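Local coordinates for protein aspartokinase (Synechocystis, PDB 3L76) that probably phosphorylates the beta-carboxyl group of aspartate with ATP, opening the route to lysine and threonine, and binds both of these amino acids in pockets of its ACT domains, at residues 279-282 with 283-286; 285-288 with 289-292; 333-336 with 337-340; 547-550 with 551-555. All coordinates share one frame; numbering follows the deposited sequence.

Interaction 1: 279-282 with 283-286; sequences PDRP and GVAS. With THR (threonine), chain C.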
ATOM      1  N   PRO A 279      36.257  25.668 -45.309  1.00 48.75           N
ATOM      2  CA  PRO A 279      37.200  24.663 -44.786  1.00 50.64           C
ATOM      3  C   PRO A 279      36.772  24.097 -43.430  1.00 62.88           C
ATOM      4  O   PRO A 279      36.321  24.842 -42.554  1.00 58.67           O
ATOM      5  CB  PRO A 279      38.519  25.449 -44.640  1.00 40.61           C
ATOM      6  CG  PRO A 279      38.374  26.631 -45.548  1.00 38.06           C
ATOM      7  CD  PRO A 279      36.906  26.972 -45.540  1.00 63.70           C
ATOM      8  N   ASP A 280      36.921  22.787 -43.254  1.00 51.40           N
ATOM      9  CA  ASP A 280      36.546  22.152 -41.990  1.00 40.87           C
ATOM     10  C   ASP A 280      37.696  22.106 -41.002  1.00 47.15           C
ATOM     11  O   ASP A 280      38.302  21.059 -40.793  1.00 41.82           O
ATOM     12  CB  ASP A 280      36.012  20.736 -42.222  1.00 46.17           C
ATOM     13  CG  ASP A 280      35.589  20.053 -40.927  1.00 64.66           C
ATOM     14  OD1 ASP A 280      35.305  20.759 -39.927  1.00 47.39           O
ATOM     15  OD2 ASP A 280      35.538  18.809 -40.906  1.00 58.16           O
ATOM     16  N   ARG A 281      37.984  23.243 -40.386  1.00 32.33           N
ATOM     17  CA  ARG A 281      39.059  23.341 -39.417  1.00 50.71           C
ATOM     18  C   ARG A 281      38.682  24.345 -38.334  1.00 60.75           C
ATOM     19  O   ARG A 281      37.820  25.186 -38.549  1.00 48.64           O
ATOM     20  CB  ARG A 281      40.345  23.792 -40.111  1.00 53.74           C
ATOM     21  CG  ARG A 281      40.223  25.133 -40.817  1.00 58.26           C
ATOM     22  CD  ARG A 281      41.578  25.672 -41.268  1.00 76.66           C
ATOM     23  NE  ARG A 281      41.423  26.960 -41.941  1.00 85.65           N
ATOM     24  CZ  ARG A 281      41.616  27.166 -43.240  1.00 87.71           C
ATOM     25  NH1 ARG A 281      42.007  26.173 -44.030  1.00 90.98           N
ATOM     26  NH2 ARG A 281      41.424  28.376 -43.743  1.00 61.76           N
ATOM     27  N   PRO A 282      39.336  24.269 -37.167  1.00 64.19           N
ATOM     28  CA  PRO A 282      39.074  25.243 -36.107  1.00 64.64           C
ATOM     29  C   PRO A 282      39.239  26.687 -36.586  1.00 72.26           C
ATOM     30  O   PRO A 282      40.152  26.990 -37.356  1.00 67.46           O
ATOM     31  CB  PRO A 282      40.142  24.905 -35.059  1.00 30.99           C
ATOM     32  CG  PRO A 282      40.443  23.484 -35.281  1.00 52.13           C
ATOM     33  CD  PRO A 282      40.348  23.281 -36.762  1.00 51.49           C
ATOM     34  N   GLY A 283      38.349  27.564 -36.133  1.00 46.93           N
ATOM     35  CA  GLY A 283      38.464  28.982 -36.410  1.00 41.41           C
ATOM     36  C   GLY A 283      37.489  29.520 -37.436  1.00 50.24           C
ATOM     37  O   GLY A 283      37.195  30.712 -37.448  1.00 42.28           O
ATOM     38  N   VAL A 284      36.988  28.650 -38.305  1.00 33.03           N
ATOM     39  CA  VAL A 284      36.105  29.084 -39.373  1.00 39.87           C
ATOM     40  C   VAL A 284      34.799  29.681 -38.833  1.00 60.77           C
ATOM     41  O   VAL A 284      34.482  30.847 -39.105  1.00 44.58           O
ATOM     42  CB  VAL A 284      35.800  27.951 -40.347  1.00 58.47           C
ATOM     43  CG1 VAL A 284      34.949  28.469 -41.486  1.00 48.10           C
ATOM     44  CG2 VAL A 284      37.090  27.368 -40.885  1.00 68.95           C
ATOM     45  N   ALA A 285      34.040  28.903 -38.066  1.00 49.14           N
ATOM     46  CA  ALA A 285      32.762  29.411 -37.564  1.00 45.05           C
ATOM     47  C   ALA A 285      33.008  30.628 -36.695  1.00 43.25           C
ATOM     48  O   ALA A 285      32.286  31.617 -36.790  1.00 36.82           O
ATOM     49  CB  ALA A 285      31.988  28.339 -36.799  1.00 46.00           C
ATOM     50  N   SER A 286      34.042  30.552 -35.860  1.00 39.50           N
ATOM     51  CA  SER A 286      34.444  31.682 -35.036  1.00 52.18           C
ATOM     52  C   SER A 286      34.511  32.985 -35.838  1.00 56.34           C
ATOM     53  O   SER A 286      33.863  33.966 -35.482  1.00 56.65           O
ATOM     54  CB  SER A 286      35.790  31.411 -34.381  1.00 65.56           C
ATOM     55  OG  SER A 286      36.123  32.459 -33.494  1.00 67.28           O
TER
HETATM   56  N   THR C 601      34.977  23.105 -38.234  1.00 26.39           N
HETATM   57  CA  THR C 601      34.823  24.557 -38.389  1.00 42.37           C
HETATM   58  C   THR C 601      35.166  25.308 -37.106  1.00 52.17           C
HETATM   59  O   THR C 601      35.465  24.684 -36.074  1.00 37.35           O
HETATM   60  CB  THR C 601      33.411  24.942 -38.869  1.00 42.93           C
HETATM   61  OG1 THR C 601      32.435  24.530 -37.897  1.00 48.67           O
HETATM   62  CG2 THR C 601      33.110  24.247 -40.190  1.00 32.62           C
HETATM   63  OXT THR C 601      35.175  26.546 -37.102  1.00 35.10           O
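Pro279 and Arg281 meet Val284 in a local contact round the turn that leads from strand 271-279 into helix 284-294, and the bend holds a threonine. The chain makes a type II beta turn from Arg281 to Val284. Gly283, at the N-cap, has a positive phi of 106°, a conformation in which a side chain would run into the preceding carbonyl oxygen. Val284 fills the inside of the bend: its CG2 branch, lying beside the backbone N, faces the carbonyl oxygens of Pro279 and Arg281 and touches Arg281 CG at 3.8 Å. The two side chains cross at about a right angle. Arg281 starts with CG between its backbone N and carbonyl carbon (chi1 59°) and then runs extended, so that Pro279 CB lies 3.6 Å above one face of the guanidinium plane, toward its rim. The amino and carboxylate groups of the threonine are both bonded here. Its N gives a hydrogen bond to Asp280 OD1 at 2.9 Å, and its OXT accepts one from Ala285 N at 2.8 Å with an N-H...O angle of 164°. Gln304 of the same domain, and Asn557 and Ile558 of another ACT domain, also bond to the ligand, and Asn557 ND2 makes a weak bond to Asp280 OD1. A carboxylate facing the ammonium end and the first N-H groups of a helix facing the carboxylate end would probably favour a zwitterionic amino acid, with the helix N-terminus perhaps adding to the pull on OXT.

Interaction 2: 285-288 with 289-292; sequences ASKL and FRDI. With THR (threonine), chain C.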
ATOM      1  N   ALA A 285      34.040  28.903 -38.066  1.00 49.14           N
ATOM      2  CA  ALA A 285      32.762  29.411 -37.564  1.00 45.05           C
ATOM      3  C   ALA A 285      33.008  30.628 -36.695  1.00 43.25           C
ATOM      4  O   ALA A 285      32.286  31.617 -36.790  1.00 36.82           O
ATOM      5  CB  ALA A 285      31.988  28.339 -36.799  1.00 46.00           C
ATOM      6  N   SER A 286      34.042  30.552 -35.860  1.00 39.50           N
ATOM      7  CA  SER A 286      34.444  31.682 -35.036  1.00 52.18           C
ATOM      8  C   SER A 286      34.511  32.985 -35.838  1.00 56.34           C
ATOM      9  O   SER A 286      33.863  33.966 -35.482  1.00 56.65           O
ATOM     10  CB  SER A 286      35.790  31.411 -34.381  1.00 65.56           C
ATOM     11  OG  SER A 286      36.123  32.459 -33.494  1.00 67.28           O
ATOM     12  N   LYS A 287      35.273  32.987 -36.932  1.00 58.61           N
ATOM     13  CA  LYS A 287      35.445  34.201 -37.735  1.00 67.60           C
ATOM     14  C   LYS A 287      34.155  34.694 -38.380  1.00 58.47           C
ATOM     15  O   LYS A 287      33.846  35.877 -38.316  1.00 52.82           O
ATOM     16  CB  LYS A 287      36.531  34.052 -38.809  1.00 61.44           C
ATOM     17  CG  LYS A 287      36.659  35.312 -39.659  1.00 79.54           C
ATOM     18  CD  LYS A 287      38.008  35.439 -40.332  1.00 98.13           C
ATOM     19  CE  LYS A 287      38.393  36.911 -40.517  1.00111.35           C
ATOM     20  NZ  LYS A 287      38.645  37.617 -39.220  1.00103.37           N
ATOM     21  N   LEU A 288      33.420  33.787 -39.011  1.00 45.78           N
ATOM     22  CA  LEU A 288      32.124  34.119 -39.598  1.00 41.34           C
ATOM     23  C   LEU A 288      31.258  34.944 -38.646  1.00 57.78           C
ATOM     24  O   LEU A 288      30.864  36.074 -38.943  1.00 54.63           O
ATOM     25  CB  LEU A 288      31.362  32.843 -39.955  1.00 47.44           C
ATOM     26  CG  LEU A 288      30.470  32.842 -41.201  1.00 51.76           C
ATOM     27  CD1 LEU A 288      29.393  31.746 -41.090  1.00 31.61           C
ATOM     28  CD2 LEU A 288      29.836  34.186 -41.465  1.00 46.03           C
ATOM     29  N   PHE A 289      30.954  34.371 -37.492  1.00 33.47           N
ATOM     30  CA  PHE A 289      29.954  34.967 -36.635  1.00 54.42           C
ATOM     31  C   PHE A 289      30.515  36.148 -35.861  1.00 53.12           C
ATOM     32  O   PHE A 289      29.780  37.062 -35.503  1.00 48.50           O
ATOM     33  CB  PHE A 289      29.306  33.909 -35.722  1.00 52.86           C
ATOM     34  CG  PHE A 289      28.537  32.856 -36.481  1.00 35.05           C
ATOM     35  CD1 PHE A 289      27.275  33.133 -36.998  1.00 31.05           C
ATOM     36  CD2 PHE A 289      29.078  31.601 -36.697  1.00 44.72           C
ATOM     37  CE1 PHE A 289      26.564  32.172 -37.706  1.00 33.72           C
ATOM     38  CE2 PHE A 289      28.375  30.630 -37.406  1.00 34.63           C
ATOM     39  CZ  PHE A 289      27.116  30.916 -37.911  1.00 31.37           C
ATOM     40  N   ARG A 290      31.820  36.141 -35.619  1.00 53.77           N
ATOM     41  CA  ARG A 290      32.442  37.303 -35.006  1.00 60.59           C
ATOM     42  C   ARG A 290      32.204  38.532 -35.879  1.00 67.36           C
ATOM     43  O   ARG A 290      31.694  39.541 -35.401  1.00 73.08           O
ATOM     44  CB  ARG A 290      33.933  37.085 -34.766  1.00 67.76           C
ATOM     45  CG  ARG A 290      34.273  36.292 -33.512  1.00 79.95           C
ATOM     46  CD  ARG A 290      35.729  36.513 -33.137  1.00 92.38           C
ATOM     47  NE  ARG A 290      36.604  36.358 -34.297  1.00100.06           N
ATOM     48  CZ  ARG A 290      37.533  35.415 -34.421  1.00 84.46           C
ATOM     49  NH1 ARG A 290      37.733  34.541 -33.441  1.00 90.53           N
ATOM     50  NH2 ARG A 290      38.269  35.352 -35.522  1.00 56.57           N
ATOM     51  N   ASP A 291      32.547  38.440 -37.164  1.00 56.01           N
ATOM     52  CA  ASP A 291      32.383  39.576 -38.062  1.00 60.40           C
ATOM     53  C   ASP A 291      30.922  39.978 -38.207  1.00 69.13           C
ATOM     54  O   ASP A 291      30.598  41.161 -38.141  1.00 75.76           O
ATOM     55  CB  ASP A 291      33.006  39.308 -39.436  1.00 70.30           C
ATOM     56  CG  ASP A 291      34.504  39.076 -39.370  1.00 81.44           C
ATOM     57  OD1 ASP A 291      35.124  39.441 -38.350  1.00 81.22           O
ATOM     58  OD2 ASP A 291      35.060  38.526 -40.345  1.00104.71           O
ATOM     59  N   ILE A 292      30.034  39.004 -38.394  1.00 64.52           N
ATOM     60  CA  ILE A 292      28.606  39.303 -38.450  1.00 47.14           C
ATOM     61  C   ILE A 292      28.124  40.079 -37.220  1.00 57.84           C
ATOM     62  O   ILE A 292      27.314  41.008 -37.329  1.00 55.93           O
ATOM     63  CB  ILE A 292      27.764  38.038 -38.621  1.00 41.69           C
ATOM     64  CG1 ILE A 292      28.107  37.352 -39.938  1.00 43.88           C
ATOM     65  CG2 ILE A 292      26.266  38.365 -38.556  1.00 33.82           C
ATOM     66  CD1 ILE A 292      27.473  35.982 -40.111  1.00 52.19           C
TER
HETATM   67  N   THR C 601      34.977  23.105 -38.234  1.00 26.39           N
HETATM   68  CA  THR C 601      34.823  24.557 -38.389  1.00 42.37           C
HETATM   69  C   THR C 601      35.166  25.308 -37.106  1.00 52.17           C
HETATM   70  O   THR C 601      35.465  24.684 -36.074  1.00 37.35           O
HETATM   71  CB  THR C 601      33.411  24.942 -38.869  1.00 42.93           C
HETATM   72  OG1 THR C 601      32.435  24.530 -37.897  1.00 48.67           O
HETATM   73  CG2 THR C 601      33.110  24.247 -40.190  1.00 32.62           C
HETATM   74  OXT THR C 601      35.175  26.546 -37.102  1.00 35.10           O
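Phe289 N bonds to Ala285 O at 3.1 Å, the first of four successive i to i+4 hydrogen bonds, the last from Ile292 N to Leu288 O, that carry helix 284-294 forward. Leu288 joins the apolar side chains: its CD1 sits over one face of the Phe289 ring, 4.2 Å from the centroid and 21° off the normal, in a CH-pi contact, while its other branch runs beside Ile292, the two side chains pointing the same way. Phe289 CE2 also approaches Ala285 CB at 4.3 Å. This is a helix of an ACT domain, laid against the sheet through Ile314 and Phe316 of strand 311-318; beyond its flank, Phe548 of helix 543-552, in another ACT domain, meets the Phe289 ring with planes at about 60°. An alanine at Phe289 would remove the ring and is likely to leave Leu288 CD1 and the Phe548 ring each without an aromatic partner, opening a gap between the two helices. Arg290 bends at chi3 (-48°), bringing its guanidinium back along the helix, so that Ser286 O lies 3.8 Å above one face, near the rim, and NH1 comes beside Ser286 OG. Lys287 crosses Asp291 at a slant; its NZ forms a long salt bridge of 3.9 Å to Asp291 OD2, the carboxylate probably easing the approach of Lys287 NZ to Arg290 NH2, 4.4 Å away.

Interaction 3: 333-336 with 337-340; sequences IAPA and LRSY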
ATOM      1  N   ILE A 333      33.380  38.455 -45.685  1.00 55.91           N
ATOM      2  CA  ILE A 333      34.246  37.599 -44.885  1.00 70.84           C
ATOM      3  C   ILE A 333      34.733  36.394 -45.697  1.00 80.12           C
ATOM      4  O   ILE A 333      35.885  35.971 -45.581  1.00 62.30           O
ATOM      5  CB  ILE A 333      33.510  37.056 -43.659  1.00 72.67           C
ATOM      6  CG1 ILE A 333      32.753  38.177 -42.949  1.00 96.34           C
ATOM      7  CG2 ILE A 333      34.487  36.370 -42.724  1.00 64.46           C
ATOM      8  CD1 ILE A 333      31.774  37.672 -41.922  1.00 96.24           C
ATOM      9  N   ALA A 334      33.843  35.852 -46.521  1.00 53.50           N
ATOM     10  CA  ALA A 334      34.103  34.617 -47.261  1.00 60.46           C
ATOM     11  C   ALA A 334      35.499  34.485 -47.900  1.00 62.64           C
ATOM     12  O   ALA A 334      36.188  33.495 -47.667  1.00 53.77           O
ATOM     13  CB  ALA A 334      32.996  34.364 -48.309  1.00 38.05           C
ATOM     14  N   PRO A 335      35.909  35.461 -48.728  1.00 69.43           N
ATOM     15  CA  PRO A 335      37.218  35.325 -49.387  1.00 81.95           C
ATOM     16  C   PRO A 335      38.360  35.037 -48.407  1.00 50.81           C
ATOM     17  O   PRO A 335      39.299  34.320 -48.747  1.00 54.47           O
ATOM     18  CB  PRO A 335      37.410  36.683 -50.068  1.00 73.86           C
ATOM     19  CG  PRO A 335      36.022  37.154 -50.326  1.00 79.46           C
ATOM     20  CD  PRO A 335      35.207  36.687 -49.145  1.00 51.33           C
ATOM     21  N   ALA A 336      38.262  35.563 -47.196  1.00 57.66           N
ATOM     22  CA  ALA A 336      39.268  35.310 -46.168  1.00 52.44           C
ATOM     23  C   ALA A 336      39.317  33.854 -45.702  1.00 56.12           C
ATOM     24  O   ALA A 336      40.254  33.464 -45.014  1.00 72.56           O
ATOM     25  CB  ALA A 336      39.054  36.235 -44.972  1.00 54.60           C
ATOM     26  N   LEU A 337      38.311  33.056 -46.056  1.00 45.13           N
ATOM     27  CA  LEU A 337      38.300  31.637 -45.683  1.00 53.96           C
ATOM     28  C   LEU A 337      38.830  30.736 -46.807  1.00 48.40           C
ATOM     29  O   LEU A 337      38.752  29.515 -46.714  1.00 60.73           O
ATOM     30  CB  LEU A 337      36.887  31.190 -45.298  1.00 39.36           C
ATOM     31  CG  LEU A 337      36.300  31.294 -43.882  1.00 59.27           C
ATOM     32  CD1 LEU A 337      37.098  32.179 -42.951  1.00 38.00           C
ATOM     33  CD2 LEU A 337      34.840  31.739 -43.940  1.00 37.71           C
ATOM     34  N   ARG A 338      39.367  31.342 -47.862  1.00 50.60           N
ATOM     35  CA  ARG A 338      39.785  30.586 -49.051  1.00 68.14           C
ATOM     36  C   ARG A 338      41.302  30.359 -49.188  1.00 48.79           C
ATOM     37  O   ARG A 338      42.100  30.909 -48.444  1.00 64.33           O
ATOM     38  CB  ARG A 338      39.249  31.258 -50.328  1.00 26.25           C
ATOM     39  CG  ARG A 338      37.755  31.535 -50.304  1.00 59.27           C
ATOM     40  CD  ARG A 338      37.272  32.017 -51.659  1.00 50.67           C
ATOM     41  NE  ARG A 338      35.826  32.219 -51.694  1.00 47.16           N
ATOM     42  CZ  ARG A 338      35.220  33.333 -52.107  1.00 52.31           C
ATOM     43  NH1 ARG A 338      35.917  34.390 -52.525  1.00 36.13           N
ATOM     44  NH2 ARG A 338      33.900  33.393 -52.101  1.00 52.79           N
ATOM     45  N   SER A 339      41.674  29.522 -50.149  1.00 43.91           N
ATOM     46  CA  SER A 339      43.060  29.377 -50.570  1.00 57.95           C
ATOM     47  C   SER A 339      43.621  30.751 -50.891  1.00 67.32           C
ATOM     48  O   SER A 339      44.415  31.285 -50.138  1.00 54.96           O
ATOM     49  CB  SER A 339      43.139  28.511 -51.827  1.00 43.93           C
ATOM     50  OG  SER A 339      42.537  27.261 -51.599  1.00 48.98           O
ATOM     51  N   TYR A 340      43.231  31.295 -52.041  1.00 82.06           N
ATOM     52  CA  TYR A 340      43.438  32.711 -52.334  1.00 84.20           C
ATOM     53  C   TYR A 340      42.064  33.364 -52.404  1.00 70.91           C
ATOM     54  O   TYR A 340      41.087  32.694 -52.736  1.00 49.61           O
ATOM     55  CB  TYR A 340      44.265  32.941 -53.625  1.00 37.73           C
ATOM     56  CG  TYR A 340      43.882  32.124 -54.858  1.00 30.98           C
ATOM     57  CD1 TYR A 340      43.407  32.754 -56.015  1.00 52.58           C
ATOM     58  CD2 TYR A 340      44.048  30.740 -54.890  1.00 53.34           C
ATOM     59  CE1 TYR A 340      43.073  32.025 -57.164  1.00 31.80           C
ATOM     60  CE2 TYR A 340      43.720  29.993 -56.035  1.00 68.57           C
ATOM     61  CZ  TYR A 340      43.235  30.638 -57.166  1.00 76.65           C
ATOM     62  OH  TYR A 340      42.929  29.892 -58.296  1.00 61.41           O
TER
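Arg338 folds back along Pro335, the two side chains lying next to each other and pointing the same way. Its CB rests 3.4 Å from Pro335 O. CG, beside the backbone N (chi1 -52°), reaches 3.6 Å from Ala334 O, and CD passes Pro335 CA at 4.0 Å. The chain stays extended to NE, which bonds to Glu346 O. Beyond it, one face of the guanidinium covers the Ala334-Pro335 backbone. Arg338 NH1 touches Pro335 CG at 3.5 Å, and Arg338 NH2 lies 4.0 Å from Ala334 CB. NH1 bonds to Pro341 O and NH2 to Ala347 O. With a leucine in its place, the carbonyls of Pro341, Glu346 and Ala347 would probably each lose the guanidinium N-H that now meets it, leaving segment 341-347 less firmly tied to this turn. The backbone beneath is coiled by i to i+3 bonds, Leu337 N to Ala334 O at 2.7 Å and Arg338 N to Pro335 O at 3.1 Å, both donors standing well above the carbonyl planes. The turn follows helix 323-333 in the ACT domain: Ile333 packs on Lys287, Leu288 and Asp291 of helix 284-294, whereas Leu337 reaches Val284 of that helix and Leu275 and Val278 of strand 271-279.

Interaction 4: 547-550 with 551-555; sequences FFAA and LAQEN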
ATOM      1  N   PHE A 547      30.965  31.877 -28.109  1.00 52.67           N
ATOM      2  CA  PHE A 547      31.029  30.442 -27.855  1.00 58.61           C
ATOM      3  C   PHE A 547      32.018  29.750 -28.816  1.00 69.01           C
ATOM      4  O   PHE A 547      32.940  29.052 -28.381  1.00 57.62           O
ATOM      5  CB  PHE A 547      29.607  29.852 -27.940  1.00 56.65           C
ATOM      6  CG  PHE A 547      29.519  28.381 -27.632  1.00 32.19           C
ATOM      7  CD1 PHE A 547      30.514  27.737 -26.914  1.00 32.14           C
ATOM      8  CD2 PHE A 547      28.427  27.643 -28.060  1.00 30.66           C
ATOM      9  CE1 PHE A 547      30.427  26.377 -26.643  1.00 40.43           C
ATOM     10  CE2 PHE A 547      28.330  26.277 -27.791  1.00 40.93           C
ATOM     11  CZ  PHE A 547      29.329  25.646 -27.079  1.00 44.97           C
ATOM     12  N   PHE A 548      31.842  29.967 -30.117  1.00 54.87           N
ATOM     13  CA  PHE A 548      32.720  29.368 -31.124  1.00 54.20           C
ATOM     14  C   PHE A 548      34.167  29.846 -31.001  1.00 60.26           C
ATOM     15  O   PHE A 548      35.103  29.085 -31.227  1.00 54.81           O
ATOM     16  CB  PHE A 548      32.210  29.664 -32.531  1.00 39.75           C
ATOM     17  CG  PHE A 548      30.781  29.292 -32.747  1.00 42.14           C
ATOM     18  CD1 PHE A 548      30.204  28.248 -32.033  1.00 48.47           C
ATOM     19  CD2 PHE A 548      30.005  29.983 -33.667  1.00 55.80           C
ATOM     20  CE1 PHE A 548      28.876  27.898 -32.229  1.00 40.31           C
ATOM     21  CE2 PHE A 548      28.675  29.634 -33.875  1.00 52.82           C
ATOM     22  CZ  PHE A 548      28.114  28.583 -33.159  1.00 33.38           C
ATOM     23  N   ALA A 549      34.349  31.112 -30.648  1.00 71.19           N
ATOM     24  CA  ALA A 549      35.690  31.650 -30.488  1.00 73.19           C
ATOM     25  C   ALA A 549      36.383  30.964 -29.325  1.00 81.17           C
ATOM     26  O   ALA A 549      37.588  30.729 -29.353  1.00 73.83           O
ATOM     27  CB  ALA A 549      35.644  33.142 -30.272  1.00 51.62           C
ATOM     28  N   ALA A 550      35.605  30.637 -28.302  1.00 78.22           N
ATOM     29  CA  ALA A 550      36.133  29.991 -27.112  1.00 60.84           C
ATOM     30  C   ALA A 550      36.708  28.616 -27.442  1.00 69.39           C
ATOM     31  O   ALA A 550      37.728  28.212 -26.883  1.00 72.72           O
ATOM     32  CB  ALA A 550      35.046  29.877 -26.056  1.00 51.93           C
ATOM     33  N   LEU A 551      36.052  27.900 -28.352  1.00 43.92           N
ATOM     34  CA  LEU A 551      36.502  26.565 -28.725  1.00 67.95           C
ATOM     35  C   LEU A 551      37.706  26.624 -29.668  1.00 78.59           C
ATOM     36  O   LEU A 551      38.600  25.786 -29.606  1.00 74.93           O
ATOM     37  CB  LEU A 551      35.366  25.779 -29.376  1.00 61.79           C
ATOM     38  CG  LEU A 551      34.102  25.554 -28.548  1.00 64.46           C
ATOM     39  CD1 LEU A 551      33.015  24.958 -29.416  1.00 59.41           C
ATOM     40  CD2 LEU A 551      34.376  24.669 -27.346  1.00 41.41           C
ATOM     41  N   ALA A 552      37.720  27.618 -30.545  1.00 62.21           N
ATOM     42  CA  ALA A 552      38.808  27.766 -31.486  1.00 67.06           C
ATOM     43  C   ALA A 552      40.110  28.126 -30.778  1.00 83.58           C
ATOM     44  O   ALA A 552      41.175  27.627 -31.156  1.00 76.15           O
ATOM     45  CB  ALA A 552      38.460  28.806 -32.541  1.00 62.01           C
ATOM     46  N   GLN A 553      40.019  28.986 -29.759  1.00 88.62           N
ATOM     47  CA  GLN A 553      41.194  29.435 -29.005  1.00 84.73           C
ATOM     48  C   GLN A 553      41.867  28.264 -28.313  1.00 78.18           C
ATOM     49  O   GLN A 553      43.037  28.329 -27.952  1.00113.60           O
ATOM     50  CB  GLN A 553      40.821  30.508 -27.979  1.00 86.29           C
ATOM     51  CG  GLN A 553      40.299  31.798 -28.590  1.00115.59           C
ATOM     52  CD  GLN A 553      39.659  32.719 -27.566  1.00131.29           C
ATOM     53  OE1 GLN A 553      39.550  32.377 -26.391  1.00131.53           O
ATOM     54  NE2 GLN A 553      39.226  33.891 -28.013  1.00138.51           N
ATOM     55  N   GLU A 554      41.112  27.193 -28.130  1.00 86.55           N
ATOM     56  CA  GLU A 554      41.640  25.960 -27.576  1.00 81.70           C
ATOM     57  C   GLU A 554      41.964  24.986 -28.693  1.00 72.42           C
ATOM     58  O   GLU A 554      42.224  23.823 -28.439  1.00 65.30           O
ATOM     59  CB  GLU A 554      40.621  25.333 -26.617  1.00 70.71           C
ATOM     60  CG  GLU A 554      40.705  25.885 -25.214  1.00 76.73           C
ATOM     61  CD  GLU A 554      41.933  25.382 -24.504  1.00 89.70           C
ATOM     62  OE1 GLU A 554      42.721  26.218 -24.020  1.00 98.17           O
ATOM     63  OE2 GLU A 554      42.121  24.145 -24.453  1.00 86.17           O
ATOM     64  N   ASN A 555      41.939  25.477 -29.930  1.00 68.40           N
ATOM     65  CA  ASN A 555      42.128  24.647 -31.118  1.00 75.39           C
ATOM     66  C   ASN A 555      41.218  23.422 -31.112  1.00 75.49           C
ATOM     67  O   ASN A 555      41.670  22.288 -31.247  1.00 66.02           O
ATOM     68  CB  ASN A 555      43.595  24.241 -31.288  1.00 82.94           C
ATOM     69  CG  ASN A 555      43.909  23.776 -32.697  1.00 96.79           C
ATOM     70  OD1 ASN A 555      43.138  23.046 -33.313  1.00110.54           O
ATOM     71  ND2 ASN A 555      45.044  24.202 -33.213  1.00127.33           N
TER
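A Schellman motif closes helix 543-552 of an ACT domain, and in the turns leading to it Phe547 meets Leu551 and Ala549 meets Gln553. Ala552 N bonds to Phe548 O at 3.1 Å and Gln553 N to Ala549 O at 3.0 Å, the latter with an N-H...O angle of 156°. Leu551 N is shared weakly between Phe547 O and Phe548 O. The chain then turns back: Asn555 N bonds to Ala552 O in a type I beta turn, the N of the next residue bonds to Leu551 O, and Asn555, the C-prime residue, takes a positive phi of 51°. Leu551 CD1 approaches Phe547 CE1 at 4.0 Å, the side chains slanting across each other; Ala580 of helix 577-587 and Cys570 of strand 567-573 also line Leu551. On the exposed side Gln553 carries CG next to its backbone N (chi1 -64°), which draws its stem over Ala549 O, with CD 3.4 Å from that oxygen. Glu554 makes a weak, long ion pair with Arg576. Phe547 and Leu551 thus rest within their own domain, while Phe548 and Ala549 face helix 284-294; at the terminus the carbonyls of Leu551 and Ala552 are taken up by backbone N-H groups as the chain reverses.

Overall arrangement
Interactions 1 and 2 follow each other along helix 284-294, sharing Ala285 and Ser286, their centres about 9 Å apart; one opens at the threonine and the other carries the helix away from it. Interaction 3 backs the same domain: Val284 CG1 lies 3.9 Å from Leu337 CG. Interaction 4 comes from a different ACT domain: Pro282 CG is 3.4 Å from Asn555 OD1 near the ligand, and Phe289 CD2 lies 3.5 Å from Phe548 CE2, joining interactions 2 and 4. The threonine pocket thus lies where 279-286 faces the end of helix 543-552 and the following residues Asn557 and Ile558, with Gln304 completing the site. Interactions 3 and 4 do not touch, their nearest atoms about 11 Å apart.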